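Local coordinates for putative phosphomannomutase (Thermus thermophilus, PDB 1TUO), which probably works as a magnesium-dependent sugar-phosphate mutase of the phosphohexose mutase family, possibly acting on pentose phosphates, at residues 9-14 with 31-35; 157-161 with 190-194; 175-179 with 241-245; 275-279 with 300-306. One frame throughout, in Å; residues are numbered along the deposited sequence.

Contact 1 (9-14 with 31-35); sequences SAPIRF and TLHRL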
loop_
_atom_site.group_PDB
_atom_site.type_symbol
_atom_site.label_atom_id
_atom_site.label_comp_id
_atom_site.label_asym_id
_atom_site.label_seq_id
_atom_site.Cartn_x
_atom_site.Cartn_y
_atom_site.Cartn_z
ATOM N N SER A 9 6.366 33.718 -0.505
ATOM C CA SER A 9 5.862 32.624 -1.325
ATOM C C SER A 9 5.312 31.497 -0.461
ATOM O O SER A 9 5.676 31.359 0.706
ATOM C CB SER A 9 6.975 32.082 -2.224
ATOM O OG SER A 9 6.501 31.018 -3.032
ATOM N N ALA A 10 4.434 30.691 -1.046
ATOM C CA ALA A 10 3.828 29.575 -0.335
ATOM C C ALA A 10 4.874 28.536 0.044
ATOM O O ALA A 10 5.492 27.921 -0.822
ATOM C CB ALA A 10 2.751 28.933 -1.197
ATOM N N PRO A 11 5.091 28.331 1.353
ATOM C CA PRO A 11 6.078 27.344 1.799
ATOM C C PRO A 11 5.592 25.925 1.501
ATOM O O PRO A 11 4.469 25.560 1.843
ATOM C CB PRO A 11 6.191 27.626 3.294
ATOM C CG PRO A 11 4.809 28.088 3.646
ATOM C CD PRO A 11 4.480 29.021 2.502
ATOM N N ILE A 12 6.443 25.135 0.854
ATOM C CA ILE A 12 6.097 23.764 0.502
ATOM C C ILE A 12 6.636 22.773 1.526
ATOM O O ILE A 12 7.790 22.346 1.439
ATOM C CB ILE A 12 6.658 23.395 -0.886
ATOM C CG1 ILE A 12 6.049 24.307 -1.952
ATOM C CG2 ILE A 12 6.362 21.939 -1.198
ATOM C CD1 ILE A 12 6.622 24.102 -3.333
ATOM N N ARG A 13 5.801 22.408 2.494
ATOM C CA ARG A 13 6.204 21.466 3.532
ATOM C C ARG A 13 5.740 20.054 3.187
ATOM O O ARG A 13 4.588 19.844 2.811
ATOM C CB ARG A 13 5.614 21.876 4.884
ATOM C CG ARG A 13 5.846 23.334 5.252
ATOM C CD ARG A 13 5.387 23.626 6.676
ATOM N NE ARG A 13 5.426 25.055 6.981
ATOM C CZ ARG A 13 6.518 25.812 6.917
ATOM N NH1 ARG A 13 6.447 27.103 7.213
ATOM N NH2 ARG A 13 7.682 25.282 6.561
ATOM N N PHE A 14 6.640 19.087 3.324
ATOM C CA PHE A 14 6.306 17.702 3.025
ATOM C C PHE A 14 5.486 17.070 4.142
ATOM O O PHE A 14 5.417 17.599 5.253
ATOM C CB PHE A 14 7.577 16.883 2.796
ATOM C CG PHE A 14 8.301 17.220 1.520
ATOM C CD1 PHE A 14 9.300 16.378 1.037
ATOM C CD2 PHE A 14 7.996 18.376 0.806
ATOM C CE1 PHE A 14 9.981 16.680 -0.136
ATOM C CE2 PHE A 14 8.674 18.687 -0.367
ATOM C CZ PHE A 14 9.670 17.834 -0.838
ATOM N N THR A 31 3.948 24.902 -8.181
ATOM C CA THR A 31 4.526 24.196 -7.042
ATOM C C THR A 31 5.307 22.952 -7.475
ATOM O O THR A 31 6.304 22.561 -6.877
ATOM C CB THR A 31 3.385 23.783 -6.116
ATOM O OG1 THR A 31 2.933 24.930 -5.389
ATOM C CG2 THR A 31 3.873 22.720 -5.127
ATOM N N LEU A 32 4.779 22.295 -8.526
ATOM C CA LEU A 32 5.454 21.129 -9.085
ATOM C C LEU A 32 6.869 21.477 -9.577
ATOM O O LEU A 32 7.822 20.742 -9.380
ATOM C CB LEU A 32 4.599 20.608 -10.244
ATOM C CG LEU A 32 5.101 19.288 -10.831
ATOM C CD1 LEU A 32 6.224 19.489 -11.853
ATOM C CD2 LEU A 32 5.645 18.321 -9.777
ATOM N N HIS A 33 6.981 22.629 -10.272
ATOM C CA HIS A 33 8.291 23.039 -10.777
ATOM C C HIS A 33 9.246 23.440 -9.645
ATOM O O HIS A 33 10.455 23.261 -9.718
ATOM C CB HIS A 33 8.089 24.219 -11.733
ATOM C CG HIS A 33 7.755 23.704 -13.111
ATOM N ND1 HIS A 33 8.607 22.951 -13.845
ATOM C CD2 HIS A 33 6.557 23.842 -13.830
ATOM C CE1 HIS A 33 7.944 22.641 -14.973
ATOM N NE2 HIS A 33 6.713 23.160 -14.995
ATOM N N ARG A 34 8.725 23.968 -8.542
ATOM C CA ARG A 34 9.576 24.312 -7.413
ATOM C C ARG A 34 10.083 23.004 -6.805
ATOM O O ARG A 34 11.252 22.888 -6.424
ATOM C CB ARG A 34 8.789 25.105 -6.368
ATOM C CG ARG A 34 8.414 26.507 -6.814
ATOM C CD ARG A 34 7.471 27.171 -5.815
ATOM N NE ARG A 34 8.071 27.341 -4.495
ATOM C CZ ARG A 34 7.388 27.662 -3.401
ATOM N NH1 ARG A 34 6.072 27.846 -3.470
ATOM N NH2 ARG A 34 8.017 27.802 -2.238
ATOM N N LEU A 35 9.203 22.010 -6.733
ATOM C CA LEU A 35 9.593 20.719 -6.173
ATOM C C LEU A 35 10.608 20.040 -7.096
ATOM O O LEU A 35 11.565 19.418 -6.622
ATOM C CB LEU A 35 8.370 19.816 -5.991
ATOM C CG LEU A 35 8.631 18.431 -5.387
ATOM C CD1 LEU A 35 9.360 18.570 -4.053
ATOM C CD2 LEU A 35 7.310 17.704 -5.196
#

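Contact 2 (157-161 with 190-194); sequences REAYF and AGFLK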
loop_
_atom_site.group_PDB
_atom_site.type_symbol
_atom_site.label_atom_id
_atom_site.label_comp_id
_atom_site.label_asym_id
_atom_site.label_seq_id
_atom_site.Cartn_x
_atom_site.Cartn_y
_atom_site.Cartn_z
ATOM N N ARG A 157 6.146 -2.876 -18.300
ATOM C CA ARG A 157 5.169 -3.824 -17.801
ATOM C C ARG A 157 5.671 -5.265 -17.886
ATOM O O ARG A 157 5.614 -6.008 -16.907
ATOM C CB ARG A 157 3.865 -3.673 -18.580
ATOM C CG ARG A 157 2.746 -4.529 -18.053
ATOM C CD ARG A 157 1.446 -4.261 -18.779
ATOM N NE ARG A 157 1.019 -2.875 -18.625
ATOM C CZ ARG A 157 -0.248 -2.483 -18.680
ATOM N NH1 ARG A 157 -1.204 -3.380 -18.884
ATOM N NH2 ARG A 157 -0.561 -1.202 -18.532
ATOM N N GLU A 158 6.169 -5.657 -19.056
ATOM C CA GLU A 158 6.661 -7.016 -19.243
ATOM C C GLU A 158 7.759 -7.374 -18.253
ATOM O O GLU A 158 7.747 -8.458 -17.672
ATOM C CB GLU A 158 7.183 -7.200 -20.670
ATOM C CG GLU A 158 6.104 -7.216 -21.743
ATOM C CD GLU A 158 5.209 -8.438 -21.665
ATOM O OE1 GLU A 158 4.299 -8.465 -20.809
ATOM O OE2 GLU A 158 5.421 -9.379 -22.462
ATOM N N ALA A 159 8.710 -6.464 -18.058
ATOM C CA ALA A 159 9.806 -6.718 -17.129
ATOM C C ALA A 159 9.275 -6.850 -15.703
ATOM O O ALA A 159 9.781 -7.652 -14.918
ATOM C CB ALA A 159 10.836 -5.594 -17.207
ATOM N N TYR A 160 8.262 -6.053 -15.374
ATOM C CA TYR A 160 7.654 -6.101 -14.047
ATOM C C TYR A 160 7.005 -7.471 -13.847
ATOM O O TYR A 160 7.112 -8.066 -12.776
ATOM C CB TYR A 160 6.609 -4.990 -13.911
ATOM C CG TYR A 160 5.838 -5.001 -12.602
ATOM C CD1 TYR A 160 6.496 -4.880 -11.370
ATOM C CD2 TYR A 160 4.451 -5.132 -12.596
ATOM C CE1 TYR A 160 5.778 -4.893 -10.161
ATOM C CE2 TYR A 160 3.730 -5.144 -11.401
ATOM C CZ TYR A 160 4.396 -5.028 -10.190
ATOM O OH TYR A 160 3.669 -5.064 -9.016
ATOM N N PHE A 161 6.338 -7.968 -14.882
ATOM C CA PHE A 161 5.696 -9.274 -14.794
ATOM C C PHE A 161 6.748 -10.361 -14.589
ATOM O O PHE A 161 6.548 -11.294 -13.808
ATOM C CB PHE A 161 4.880 -9.567 -16.060
ATOM C CG PHE A 161 3.657 -8.698 -16.219
ATOM C CD1 PHE A 161 2.944 -8.253 -15.107
ATOM C CD2 PHE A 161 3.199 -8.354 -17.486
ATOM C CE1 PHE A 161 1.795 -7.478 -15.258
ATOM C CE2 PHE A 161 2.050 -7.581 -17.649
ATOM C CZ PHE A 161 1.347 -7.142 -16.531
ATOM N N ALA A 190 -5.471 -1.409 -12.960
ATOM C CA ALA A 190 -6.246 -1.980 -14.062
ATOM C C ALA A 190 -5.428 -2.775 -15.077
ATOM O O ALA A 190 -4.423 -2.289 -15.601
ATOM C CB ALA A 190 -7.024 -0.873 -14.785
ATOM N N GLY A 191 -5.876 -4.000 -15.339
ATOM C CA GLY A 191 -5.225 -4.863 -16.309
ATOM C C GLY A 191 -3.939 -5.558 -15.901
ATOM O O GLY A 191 -3.436 -6.402 -16.645
ATOM N N PHE A 192 -3.408 -5.238 -14.728
ATOM C CA PHE A 192 -2.158 -5.847 -14.302
ATOM C C PHE A 192 -2.224 -7.303 -13.870
ATOM O O PHE A 192 -1.257 -8.041 -14.046
ATOM C CB PHE A 192 -1.492 -4.990 -13.217
ATOM C CG PHE A 192 -0.707 -3.847 -13.776
ATOM C CD1 PHE A 192 -1.350 -2.718 -14.276
ATOM C CD2 PHE A 192 0.677 -3.940 -13.901
ATOM C CE1 PHE A 192 -0.629 -1.701 -14.900
ATOM C CE2 PHE A 192 1.407 -2.926 -14.525
ATOM C CZ PHE A 192 0.752 -1.809 -15.027
ATOM N N LEU A 193 -3.351 -7.732 -13.317
ATOM C CA LEU A 193 -3.469 -9.125 -12.903
ATOM C C LEU A 193 -3.719 -10.008 -14.126
ATOM O O LEU A 193 -3.122 -11.074 -14.254
ATOM C CB LEU A 193 -4.592 -9.284 -11.877
ATOM C CG LEU A 193 -4.273 -8.630 -10.528
ATOM C CD1 LEU A 193 -5.452 -8.793 -9.583
ATOM C CD2 LEU A 193 -3.024 -9.268 -9.930
ATOM N N LYS A 194 -4.597 -9.560 -15.020
ATOM C CA LYS A 194 -4.880 -10.312 -16.243
ATOM C C LYS A 194 -3.597 -10.340 -17.055
ATOM O O LYS A 194 -3.214 -11.372 -17.614
ATOM C CB LYS A 194 -5.966 -9.628 -17.073
ATOM C CG LYS A 194 -7.345 -9.615 -16.448
ATOM C CD LYS A 194 -8.337 -8.952 -17.393
ATOM C CE LYS A 194 -9.733 -8.913 -16.804
ATOM N NZ LYS A 194 -10.682 -8.240 -17.738
#

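Contact 3 (175-179 with 241-245); sequences GFSGV and PPSFA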
loop_
_atom_site.group_PDB
_atom_site.type_symbol
_atom_site.label_atom_id
_atom_site.label_comp_id
_atom_site.label_asym_id
_atom_site.label_seq_id
_atom_site.Cartn_x
_atom_site.Cartn_y
_atom_site.Cartn_z
ATOM N N GLY A 175 -3.339 -24.351 -10.144
ATOM C CA GLY A 175 -4.349 -25.172 -9.502
ATOM C C GLY A 175 -5.587 -24.427 -9.036
ATOM O O GLY A 175 -6.584 -25.059 -8.680
ATOM N N PHE A 176 -5.541 -23.095 -9.030
ATOM C CA PHE A 176 -6.695 -22.314 -8.589
ATOM C C PHE A 176 -7.924 -22.757 -9.371
ATOM O O PHE A 176 -7.909 -22.784 -10.601
ATOM C CB PHE A 176 -6.456 -20.813 -8.799
ATOM C CG PHE A 176 -7.574 -19.948 -8.284
ATOM C CD1 PHE A 176 -7.921 -19.966 -6.935
ATOM C CD2 PHE A 176 -8.294 -19.130 -9.149
ATOM C CE1 PHE A 176 -8.972 -19.180 -6.454
ATOM C CE2 PHE A 176 -9.348 -18.340 -8.678
ATOM C CZ PHE A 176 -9.685 -18.368 -7.328
ATOM N N SER A 177 -8.990 -23.093 -8.652
ATOM C CA SER A 177 -10.215 -23.580 -9.276
ATOM C C SER A 177 -11.377 -22.595 -9.322
ATOM O O SER A 177 -12.488 -22.959 -9.710
ATOM C CB SER A 177 -10.667 -24.861 -8.566
ATOM O OG SER A 177 -10.828 -24.642 -7.174
ATOM N N GLY A 178 -11.134 -21.349 -8.936
ATOM C CA GLY A 178 -12.210 -20.375 -8.961
ATOM C C GLY A 178 -12.011 -19.276 -9.985
ATOM O O GLY A 178 -11.310 -19.445 -10.986
ATOM N N VAL A 179 -12.647 -18.142 -9.726
ATOM C CA VAL A 179 -12.544 -16.978 -10.589
ATOM C C VAL A 179 -12.057 -15.829 -9.721
ATOM O O VAL A 179 -12.455 -15.711 -8.563
ATOM C CB VAL A 179 -13.912 -16.594 -11.191
ATOM C CG1 VAL A 179 -14.937 -16.441 -10.090
ATOM C CG2 VAL A 179 -13.795 -15.295 -11.966
ATOM N N PRO A 241 -17.065 -20.040 -2.914
ATOM C CA PRO A 241 -15.639 -20.342 -2.777
ATOM C C PRO A 241 -15.172 -21.286 -3.883
ATOM O O PRO A 241 -15.954 -22.087 -4.395
ATOM C CB PRO A 241 -15.558 -20.989 -1.397
ATOM C CG PRO A 241 -16.655 -20.301 -0.645
ATOM C CD PRO A 241 -17.777 -20.300 -1.651
ATOM N N PRO A 242 -13.882 -21.225 -4.245
ATOM C CA PRO A 242 -12.864 -20.336 -3.680
ATOM C C PRO A 242 -12.732 -18.994 -4.399
ATOM O O PRO A 242 -11.714 -18.319 -4.272
ATOM C CB PRO A 242 -11.601 -21.168 -3.800
ATOM C CG PRO A 242 -11.802 -21.816 -5.138
ATOM C CD PRO A 242 -13.257 -22.255 -5.096
ATOM N N SER A 243 -13.748 -18.612 -5.161
ATOM C CA SER A 243 -13.704 -17.344 -5.881
ATOM C C SER A 243 -13.713 -16.172 -4.911
ATOM O O SER A 243 -14.302 -16.249 -3.833
ATOM C CB SER A 243 -14.897 -17.229 -6.830
ATOM O OG SER A 243 -14.830 -18.223 -7.839
ATOM N N PHE A 244 -13.046 -15.087 -5.294
ATOM C CA PHE A 244 -13.008 -13.908 -4.452
ATOM C C PHE A 244 -12.586 -12.692 -5.253
ATOM O O PHE A 244 -12.166 -12.799 -6.404
ATOM C CB PHE A 244 -12.067 -14.117 -3.255
ATOM C CG PHE A 244 -10.611 -14.238 -3.618
ATOM C CD1 PHE A 244 -9.745 -13.158 -3.452
ATOM C CD2 PHE A 244 -10.094 -15.441 -4.084
ATOM C CE1 PHE A 244 -8.386 -13.276 -3.741
ATOM C CE2 PHE A 244 -8.738 -15.569 -4.378
ATOM C CZ PHE A 244 -7.880 -14.487 -4.205
ATOM N N ALA A 245 -12.715 -11.528 -4.640
ATOM C CA ALA A 245 -12.346 -10.305 -5.323
ATOM C C ALA A 245 -11.221 -9.584 -4.616
ATOM O O ALA A 245 -11.146 -9.599 -3.392
ATOM C CB ALA A 245 -13.554 -9.381 -5.419
#

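Contact 4 (275-279 with 300-306); sequences ALYRF and LGERLGF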
loop_
_atom_site.group_PDB
_atom_site.type_symbol
_atom_site.label_atom_id
_atom_site.label_comp_id
_atom_site.label_asym_id
_atom_site.label_seq_id
_atom_site.Cartn_x
_atom_site.Cartn_y
_atom_site.Cartn_z
ATOM N N ALA A 275 1.072 -14.130 6.198
ATOM C CA ALA A 275 2.233 -14.386 7.040
ATOM C C ALA A 275 2.281 -15.883 7.331
ATOM O O ALA A 275 3.343 -16.503 7.278
ATOM C CB ALA A 275 2.141 -13.603 8.350
ATOM N N LEU A 276 1.122 -16.462 7.623
ATOM C CA LEU A 276 1.044 -17.888 7.925
ATOM C C LEU A 276 1.442 -18.717 6.714
ATOM O O LEU A 276 2.229 -19.649 6.824
ATOM C CB LEU A 276 -0.375 -18.271 8.346
ATOM C CG LEU A 276 -0.613 -19.758 8.634
ATOM C CD1 LEU A 276 0.278 -20.207 9.784
ATOM C CD2 LEU A 276 -2.077 -19.975 8.993
ATOM N N TYR A 277 0.885 -18.372 5.562
ATOM C CA TYR A 277 1.180 -19.084 4.327
ATOM C C TYR A 277 2.669 -19.047 3.989
ATOM O O TYR A 277 3.271 -20.084 3.700
ATOM C CB TYR A 277 0.371 -18.487 3.173
ATOM C CG TYR A 277 0.672 -19.130 1.836
ATOM C CD1 TYR A 277 1.281 -18.406 0.811
ATOM C CD2 TYR A 277 0.373 -20.471 1.609
ATOM C CE1 TYR A 277 1.586 -19.008 -0.409
ATOM C CE2 TYR A 277 0.676 -21.082 0.393
ATOM C CZ TYR A 277 1.282 -20.347 -0.609
ATOM O OH TYR A 277 1.602 -20.956 -1.804
ATOM N N ARG A 278 3.268 -17.862 4.037
ATOM C CA ARG A 278 4.684 -17.732 3.715
ATOM C C ARG A 278 5.557 -18.462 4.729
ATOM O O ARG A 278 6.561 -19.076 4.365
ATOM C CB ARG A 278 5.076 -16.250 3.627
ATOM C CG ARG A 278 4.572 -15.574 2.356
ATOM C CD ARG A 278 4.655 -14.047 2.431
ATOM N NE ARG A 278 6.016 -13.506 2.384
ATOM C CZ ARG A 278 6.789 -13.474 1.298
ATOM N NH1 ARG A 278 6.352 -13.961 0.144
ATOM N NH2 ARG A 278 7.998 -12.924 1.357
ATOM N N PHE A 279 5.172 -18.405 6.001
ATOM C CA PHE A 279 5.937 -19.091 7.029
ATOM C C PHE A 279 5.907 -20.594 6.774
ATOM O O PHE A 279 6.932 -21.275 6.880
ATOM C CB PHE A 279 5.359 -18.821 8.415
ATOM C CG PHE A 279 5.997 -19.643 9.494
ATOM C CD1 PHE A 279 7.197 -19.250 10.067
ATOM C CD2 PHE A 279 5.414 -20.835 9.907
ATOM C CE1 PHE A 279 7.812 -20.036 11.038
ATOM C CE2 PHE A 279 6.022 -21.627 10.875
ATOM C CZ PHE A 279 7.224 -21.224 11.438
ATOM N N LEU A 300 0.806 -15.120 16.476
ATOM C CA LEU A 300 1.173 -16.145 15.503
ATOM C C LEU A 300 2.681 -16.382 15.576
ATOM O O LEU A 300 3.148 -17.524 15.540
ATOM C CB LEU A 300 0.779 -15.708 14.088
ATOM C CG LEU A 300 0.878 -16.762 12.982
ATOM C CD1 LEU A 300 -0.137 -17.877 13.236
ATOM C CD2 LEU A 300 0.611 -16.113 11.627
ATOM N N GLY A 301 3.433 -15.294 15.695
ATOM C CA GLY A 301 4.878 -15.393 15.778
ATOM C C GLY A 301 5.363 -16.116 17.020
ATOM O O GLY A 301 6.329 -16.874 16.960
ATOM N N GLU A 302 4.711 -15.887 18.156
ATOM C CA GLU A 302 5.128 -16.559 19.379
ATOM C C GLU A 302 4.718 -18.030 19.331
ATOM O O GLU A 302 5.451 -18.909 19.802
ATOM C CB GLU A 302 4.518 -15.876 20.612
ATOM C CG GLU A 302 3.045 -16.163 20.843
ATOM C CD GLU A 302 2.498 -15.440 22.065
ATOM O OE1 GLU A 302 2.476 -14.189 22.051
ATOM O OE2 GLU A 302 2.096 -16.124 23.036
ATOM N N ARG A 303 3.554 -18.298 18.746
ATOM C CA ARG A 303 3.033 -19.662 18.642
ATOM C C ARG A 303 3.814 -20.547 17.670
ATOM O O ARG A 303 4.148 -21.691 17.995
ATOM C CB ARG A 303 1.557 -19.639 18.208
ATOM C CG ARG A 303 0.539 -19.306 19.308
ATOM C CD ARG A 303 0.175 -20.538 20.129
ATOM N NE ARG A 303 -0.734 -20.246 21.240
ATOM C CZ ARG A 303 -2.045 -20.480 21.237
ATOM N NH1 ARG A 303 -2.640 -21.011 20.172
ATOM N NH2 ARG A 303 -2.765 -20.207 22.320
ATOM N N LEU A 304 4.111 -20.017 16.485
ATOM C CA LEU A 304 4.815 -20.793 15.464
ATOM C C LEU A 304 6.335 -20.662 15.420
ATOM O O LEU A 304 7.011 -21.514 14.835
ATOM C CB LEU A 304 4.237 -20.477 14.084
ATOM C CG LEU A 304 2.744 -20.778 13.931
ATOM C CD1 LEU A 304 2.326 -20.517 12.498
ATOM C CD2 LEU A 304 2.453 -22.229 14.316
ATOM N N GLY A 305 6.876 -19.599 16.005
ATOM C CA GLY A 305 8.320 -19.453 16.023
ATOM C C GLY A 305 9.023 -18.430 15.145
ATOM O O GLY A 305 10.059 -18.744 14.555
ATOM N N PHE A 306 8.476 -17.222 15.032
ATOM C CA PHE A 306 9.134 -16.174 14.255
ATOM C C PHE A 306 8.997 -14.835 14.964
ATOM O O PHE A 306 7.981 -14.554 15.599
ATOM C CB PHE A 306 8.605 -16.089 12.806
ATOM C CG PHE A 306 7.144 -15.736 12.680
ATOM C CD1 PHE A 306 6.185 -16.734 12.533
ATOM C CD2 PHE A 306 6.736 -14.405 12.638
ATOM C CE1 PHE A 306 4.841 -16.416 12.339
ATOM C CE2 PHE A 306 5.389 -14.075 12.446
ATOM C CZ PHE A 306 4.442 -15.084 12.294
#

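Contact 1 (9-14 with 31-35)
With CG turned opposite its own carbonyl carbon (chi1 -70°) and the chain bent at chi3 (62°), Arg34 reaches from helix 29-45 to the 9-14 loop and presents its guanidinium end-on to the backbone of Ala10. Both terminal nitrogens close on a single acceptor. Arg34 NH1 reaches Ala10 O at 2.7 Å, in the carbonyl plane and on a lone pair. Arg34 NH2 meets the same Ala10 O at 2.9 Å from above that plane, 36° out of it. The oxygen lies close to the guanidinium plane, so the two bent bonds share it and fix the rotation of the charged group.

Each face of the guanidinium has a neighbour. Ile12 CD1 sits over the centre of one face, 3.6 Å from Arg34 CZ, while Ser9 OG lies above the other, offset toward the rim. The serine oxygen is 3.2 Å from Arg34 NH1 but badly angled for a bond; its hydrogen-bond partner is Glu142 O. Ile12 CD1 also meets Thr31 CG2 at 3.6 Å, the two side chains passing in opposite directions. Farther along, Phe14 CZ approaches Leu35 CD1 to 3.3 Å, the methyl lying obliquely to the ring.

The contact lays the loop before strand 19-22 against helix 29-45 of alpha/beta/alpha domain I. Arg34 NE donates to Pro141 O, Ile12 and Thr31 share Phe19 of strand 19-22, and Leu35 rests on Val118 and Phe120 of strand 115-122.

Contact 2 (157-161 with 190-194)
The first turns of helices 157-165 and 192-199 meet through an off-centre cation-pi contact between Arg157 and Phe192. Arg157 CZ stands 4.3 Å from the centroid of the Phe192 ring, 32° off its normal, and the guanidinium and ring planes are turned 37° apart. Phe192 CZ lies over the outer part of one guanidinium face, and Arg157 NH2 comes to 3.7 Å from Phe192 CE1. The arginine leaves its helix with CG trans to the backbone N and bends at chi3, which lets its aliphatic part run past the ring as well: Arg157 CG is 4.1 Å from Phe192 CE2.

Both helices belong to alpha/beta/alpha domain II, where strand 180-183 lies between them in the chain. Gly191, with positive phi, is the N-cap of the second helix and puts Phe192 at its first position.

Tyr160 and Phe161 of helix 157-165 meet at Phe192 CD2. Tyr160 CE2 touches it at 4.1 Å and Phe161 CE1 at 4.0 Å, both side chains crossing that of Phe192 at about a right angle. Phe161 CE1 also comes to 3.3 Å from the backbone Phe192 O, and the two phenylalanine rings are inclined at 62°. An alanine in place of Phe192 would probably leave the Arg157 guanidinium without its ring and open a gap beside Tyr160 and Phe161. Tyr160 OH is hydrogen-bonded to Asp347, and Ile349 of helix 348-362 touches both Tyr160 and Phe192. From helix 88-97 come Pro89 and Leu90, packed on Tyr160.

Contact 3 (175-179 with 241-245)
Phe176 leads the 175-179 loop against Pro242 and Phe244, where two neighbouring parallel strands, 180-183 and 244-248, enter the mixed sheet of alpha/beta/alpha domain II. Its CB directs CG trans to the backbone N (chi1 -176°), folding the ring back against its own loop, with Gly178 N over the ring centre, 3.4 Å from the plane. Farther out, Phe176 CE1 meets Pro242 O at 3.6 Å, the oxygen lying at the ring edge and near its plane. The same Phe176 CE1 touches Pro242 CG at 4.1 Å and approaches Phe244 CE2 to 4.2 Å, coming at the edge of the Phe244 ring. At the tip, Phe176 CZ keeps 3.7 Å from Pro242 O. Leu356, Val359 and Ala360 of helix 348-362 also pack on this side chain. A serine at Phe176 would probably open a gap between the two strand entrances and helix 348-362, taking one neighbour from the edge of Phe244.

Pro242, preceded by a cis peptide bond, also receives Ser177, whose OG lies 3.6 Å from Pro242 CG. Ser243 turns its hydroxyl toward the Val179 amide, but the position of OG is doubtful in detail. Phe244 also bonds with the backbone of Tyr181, continuing the pairing of the strands; within this contact Phe244 N donates weakly to Val179 O at 3.4 Å, with an N-H...O angle of 150°.

Contact 4 (275-279 with 300-306)
Gly301 O takes two backbone donors, Gly305 N and Phe306 N, each at 2.9 Å, and so fixes the turn that brings Gly305 and Phe306 to Phe279. Gly305, at positive phi, takes the chain out of helix 296-304, the connection of a beta-alpha-beta crossover between parallel strands 286-290 and 308-311 in alpha/beta/alpha domain III. The axes of the short segments 275-279 and 300-304 approach to 11.7 Å, with their N-to-C directions 29° apart.

Between them the contact is apolar. Phe279, with CG trans to its backbone N (chi1 173°), reaches across to the helix end, where its CE2 lies 3.8 Å from Leu304 CB and its CZ 3.4 Å from Leu304 O. Phe306 CD1 meets Phe279 CD1 at 3.7 Å, the rings oblique with planes 39° apart. The Phe306 ring also has Gly301 CA over the centre of one face, and Phe328 meets it edge-to-face. Toward the start of the segments, Leu300 CD2 packs on Leu276 CB at 4.0 Å, and Val373 and Leu376 of helix 366-377 also touch Leu276. Tighter still, Leu276 CD1 and Leu304 CD1 press together at 3.4 Å, their side chains crossing at about a right angle.

How the contacts relate
The four contacts are spread over the three alpha/beta/alpha domains: contact 1 in domain I, contacts 2 and 3 in domain II, contact 4 in domain III. Contacts 2 and 3 are the closest pair, with centres 20 Å apart and nearest atoms about 8 Å apart, and their segments alternate along the chain. Helix 348-362 connects them, touching Phe192 of one and Phe176 of the other, and it also packs on Tyr277 beside contact 4. Contact 1 stands apart: even contact 2, the nearest, has its centre 34 Å away, and that of contact 3 is 47 Å off. In this family the active site lies in the cleft between the domains, and all four contacts are best read as packing within the domains.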